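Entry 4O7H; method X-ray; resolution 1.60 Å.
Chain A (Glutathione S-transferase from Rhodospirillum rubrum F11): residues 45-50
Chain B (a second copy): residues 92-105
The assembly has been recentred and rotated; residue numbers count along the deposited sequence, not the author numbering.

Chain A, residues 45-50: NPEGEV
Chain B, residues 92-105: RRLVAWFDRKFNRE

Chain A contributes a loop without regular secondary structure. Asn A45 (phi/psi -133/98) is the first residue to leave a preceding helix, and a type I beta turn runs from it to Gly A48, with Pro A46 at -60/-19 and Glu A47 at -74/-20. Gly A48 N donates to Asn A45 O at 2.9 Å; its positive phi (69/30) favours glycine. Glu A49 and Val A50 then extend, psi near 155. Chain B is helical throughout 92-105, with a wider pi-type turn at 97-105 in which Phe B102 N bonds Trp B97 O at 2.9 Å. The turn packs on the helix with Glu A47 CA 7.1 Å from Trp B97 CA.

Asn A45, chi1 t, braces the loop from inside: its OD1 accepts from Glu A47 N at 3.0 Å and its ND2 donates to Glu A49 O at 2.8 Å.

Glu A47 is the anchor. Its CB points sideways, so the extended t/t chain is what carries its two oxygens to Arg B100 (t, t, p), forming a two-pronged salt bridge at the guanidinium edge: Arg B100 NH2 to Glu A47 OE1 and Arg B100 NE to Glu A47 OE2, both 2.8 Å and nearly straight.

Trp B97 (chi1 t, chi2 -79°) presents its ring edge to the turn, CZ3 lying 3.5 Å from Glu A47 N and 4.0 Å from Pro A46 CB, so the apolar proline ring packs on the indole edge. Pro A46 CG also sits 3.6 Å from Arg B93 NH1.

Water completes the contact. One links Asn A45 OD1 (2.9 Å) to Arg B93 NH1 (2.8 Å); another joins Glu A47 O (2.8 Å) to Lys B101 NZ (2.9 Å), which also salt-bridges Glu B105 OE2 at 2.8 Å. A third donates to Glu A47 OE2 (2.6 Å) and Glu A49 OE2 (2.7 Å) and accepts from Arg B104 NH2 (2.7 Å). Of 355 Å² buried, both sides summed, Glu A47 (107 Å²) and Trp B97 (57 Å²) give most.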

# COMPACT_ATOMS: atom_id res chain seq x y z
N ASN A 45 -2.38 -17.97 2.38
CA ASN A 45 -2.43 -16.53 2.58
C ASN A 45 -3.60 -16.07 3.40
O ASN A 45 -4.74 -15.98 2.95
CB ASN A 45 -2.52 -15.78 1.23
CG ASN A 45 -2.58 -14.29 1.45
OD1 ASN A 45 -2.31 -13.85 2.55
ND2 ASN A 45 -2.86 -13.51 0.43
N PRO A 46 -3.36 -15.83 4.69
CA PRO A 46 -4.47 -15.47 5.56
C PRO A 46 -5.22 -14.23 5.21
O PRO A 46 -6.35 -14.05 5.68
CB PRO A 46 -3.80 -15.32 6.91
CG PRO A 46 -2.43 -14.93 6.62
CD PRO A 46 -2.08 -15.77 5.39
N GLU A 47 -4.63 -13.34 4.39
CA GLU A 47 -5.33 -12.18 3.93
C GLU A 47 -6.40 -12.51 2.87
O GLU A 47 -7.32 -11.74 2.64
CB GLU A 47 -4.32 -11.14 3.41
CG GLU A 47 -4.94 -9.77 3.42
CD GLU A 47 -4.12 -8.66 2.78
OE1 GLU A 47 -2.90 -8.82 2.46
OE2 GLU A 47 -4.72 -7.58 2.66
N GLY A 48 -6.27 -13.67 2.23
CA GLY A 48 -7.25 -14.18 1.26
C GLY A 48 -7.28 -13.37 -0.02
O GLY A 48 -8.33 -13.28 -0.69
N GLU A 49 -6.12 -12.81 -0.37
CA GLU A 49 -5.99 -12.04 -1.60
C GLU A 49 -5.00 -12.68 -2.55
O GLU A 49 -4.07 -13.37 -2.10
CB GLU A 49 -5.45 -10.65 -1.29
CG GLU A 49 -6.25 -9.87 -0.24
CD GLU A 49 -7.41 -9.09 -0.78
OE1 GLU A 49 -7.86 -9.37 -1.95
OE2 GLU A 49 -7.86 -8.17 -0.03
N VAL A 50 -5.18 -12.39 -3.84
CA VAL A 50 -4.13 -12.53 -4.81
C VAL A 50 -3.39 -11.17 -4.99
O VAL A 50 -3.98 -10.11 -4.74
CB VAL A 50 -4.63 -13.03 -6.18
CG1 VAL A 50 -5.13 -14.46 -6.03
CG2 VAL A 50 -5.71 -12.09 -6.74
N ARG B 92 7.41 -7.62 4.88
CA ARG B 92 6.64 -6.83 3.92
C ARG B 92 5.19 -7.34 3.84
O ARG B 92 4.26 -6.53 3.73
CB ARG B 92 7.33 -6.77 2.57
CG ARG B 92 8.63 -5.97 2.59
CD ARG B 92 9.12 -5.66 1.19
NE ARG B 92 10.38 -4.91 1.13
CZ ARG B 92 11.57 -5.45 0.86
NH1 ARG B 92 11.73 -6.74 0.64
NH2 ARG B 92 12.63 -4.66 0.76
N ARG B 93 5.00 -8.64 3.99
CA ARG B 93 3.66 -9.20 4.03
C ARG B 93 2.87 -8.59 5.21
O ARG B 93 1.73 -8.22 5.07
CB ARG B 93 3.68 -10.72 4.17
CG ARG B 93 2.29 -11.35 4.22
CD ARG B 93 2.33 -12.81 4.50
NE ARG B 93 2.65 -13.15 5.88
CZ ARG B 93 1.79 -13.19 6.88
NH1 ARG B 93 0.54 -12.86 6.67
NH2 ARG B 93 2.20 -13.55 8.10
N LEU B 94 3.48 -8.58 6.38
CA LEU B 94 2.82 -8.07 7.55
C LEU B 94 2.65 -6.56 7.53
O LEU B 94 1.63 -6.01 7.96
CB LEU B 94 3.59 -8.53 8.79
CG LEU B 94 3.32 -10.04 9.09
CD1 LEU B 94 4.36 -10.58 10.08
CD2 LEU B 94 1.92 -10.31 9.58
N VAL B 95 3.63 -5.84 6.98
CA VAL B 95 3.45 -4.41 6.76
C VAL B 95 2.19 -4.17 5.95
O VAL B 95 1.33 -3.34 6.31
CB VAL B 95 4.68 -3.79 6.06
CG1 VAL B 95 4.35 -2.39 5.50
CG2 VAL B 95 5.82 -3.70 7.01
N ALA B 96 2.01 -4.92 4.86
CA ALA B 96 0.78 -4.82 4.08
C ALA B 96 -0.46 -5.27 4.84
O ALA B 96 -1.52 -4.66 4.68
CB ALA B 96 0.90 -5.60 2.78
N TRP B 97 -0.40 -6.32 5.65
CA TRP B 97 -1.53 -6.73 6.46
C TRP B 97 -2.07 -5.54 7.23
O TRP B 97 -3.28 -5.27 7.24
CB TRP B 97 -1.13 -7.85 7.44
CG TRP B 97 -2.22 -8.28 8.31
CD1 TRP B 97 -2.66 -7.64 9.44
CD2 TRP B 97 -3.10 -9.39 8.11
NE1 TRP B 97 -3.70 -8.32 9.98
CE2 TRP B 97 -4.03 -9.38 9.17
CE3 TRP B 97 -3.19 -10.40 7.15
CZ2 TRP B 97 -4.98 -10.34 9.31
CZ3 TRP B 97 -4.16 -11.36 7.29
CH2 TRP B 97 -5.06 -11.30 8.36
N PHE B 98 -1.16 -4.79 7.84
CA PHE B 98 -1.58 -3.65 8.67
C PHE B 98 -1.91 -2.42 7.86
O PHE B 98 -2.91 -1.76 8.14
CB PHE B 98 -0.59 -3.39 9.84
CG PHE B 98 -0.68 -4.48 10.87
CD1 PHE B 98 -1.70 -4.51 11.82
CD2 PHE B 98 0.17 -5.57 10.79
CE1 PHE B 98 -1.80 -5.58 12.70
CE2 PHE B 98 0.05 -6.61 11.67
CZ PHE B 98 -0.94 -6.64 12.59
N ASP B 99 -1.06 -2.08 6.90
CA ASP B 99 -1.31 -0.84 6.12
C ASP B 99 -2.47 -0.97 5.11
O ASP B 99 -3.00 0.07 4.64
CB ASP B 99 -0.04 -0.36 5.38
CG ASP B 99 0.92 0.40 6.26
OD1 ASP B 99 0.54 0.94 7.35
OD2 ASP B 99 2.12 0.42 5.90
N ARG B 100 -2.87 -2.19 4.77
CA ARG B 100 -4.09 -2.44 3.94
C ARG B 100 -5.27 -2.93 4.74
O ARG B 100 -6.29 -2.22 4.87
CB ARG B 100 -3.81 -3.38 2.77
CG ARG B 100 -5.05 -3.72 1.95
CD ARG B 100 -4.76 -4.40 0.60
NE ARG B 100 -3.93 -5.56 0.82
CZ ARG B 100 -2.68 -5.70 0.40
NH1 ARG B 100 -2.08 -4.74 -0.31
NH2 ARG B 100 -2.04 -6.81 0.72
N LYS B 101 -5.18 -4.15 5.26
CA LYS B 101 -6.30 -4.80 5.87
C LYS B 101 -6.69 -4.15 7.22
O LYS B 101 -7.84 -3.76 7.45
CB LYS B 101 -6.05 -6.32 6.02
CG LYS B 101 -7.26 -7.07 6.46
CD LYS B 101 -7.01 -8.55 6.66
CE LYS B 101 -8.13 -9.28 7.36
NZ LYS B 101 -9.37 -9.41 6.57
N PHE B 102 -5.76 -4.10 8.17
CA PHE B 102 -6.09 -3.43 9.45
C PHE B 102 -6.52 -2.00 9.18
O PHE B 102 -7.51 -1.51 9.77
CB PHE B 102 -4.89 -3.45 10.37
CG PHE B 102 -5.16 -2.96 11.75
CD1 PHE B 102 -5.24 -1.60 12.03
CD2 PHE B 102 -5.22 -3.86 12.80
CE1 PHE B 102 -5.48 -1.16 13.32
CE2 PHE B 102 -5.44 -3.43 14.07
CZ PHE B 102 -5.58 -2.08 14.33
N ASN B 103 -5.81 -1.33 8.29
CA ASN B 103 -6.13 0.06 7.99
C ASN B 103 -7.58 0.23 7.47
O ASN B 103 -8.29 1.14 7.93
CB ASN B 103 -5.12 0.63 6.98
CG ASN B 103 -5.37 2.08 6.72
OD1 ASN B 103 -5.22 2.91 7.62
ND2 ASN B 103 -5.81 2.39 5.48
N ARG B 104 -8.01 -0.64 6.55
CA ARG B 104 -9.36 -0.50 5.98
C ARG B 104 -10.45 -0.88 7.02
O ARG B 104 -11.52 -0.28 7.05
CB ARG B 104 -9.46 -1.41 4.74
CG ARG B 104 -10.78 -1.25 3.94
CD ARG B 104 -10.90 -2.22 2.75
NE ARG B 104 -10.23 -3.47 3.12
CZ ARG B 104 -9.21 -4.05 2.47
NH1 ARG B 104 -8.75 -3.59 1.28
NH2 ARG B 104 -8.66 -5.14 3.02
N GLU B 105 -10.15 -1.88 7.83
CA GLU B 105 -11.14 -2.50 8.72
C GLU B 105 -11.27 -1.80 10.04
O GLU B 105 -12.32 -1.98 10.71
CB GLU B 105 -10.80 -3.99 8.94
CG GLU B 105 -10.94 -4.81 7.67
CD GLU B 105 -10.59 -6.28 7.79
OE1 GLU B 105 -10.15 -6.74 8.86
OE2 GLU B 105 -10.75 -6.99 6.76
O HOH W 1 -1.02 -12.12 4.45
O HOH W 2 -8.54 -12.47 5.84
O HOH W 3 -7.30 -7.46 2.49
O HOH W 4 -0.75 -9.52 4.02
O HOH W 5 -8.70 -9.61 3.73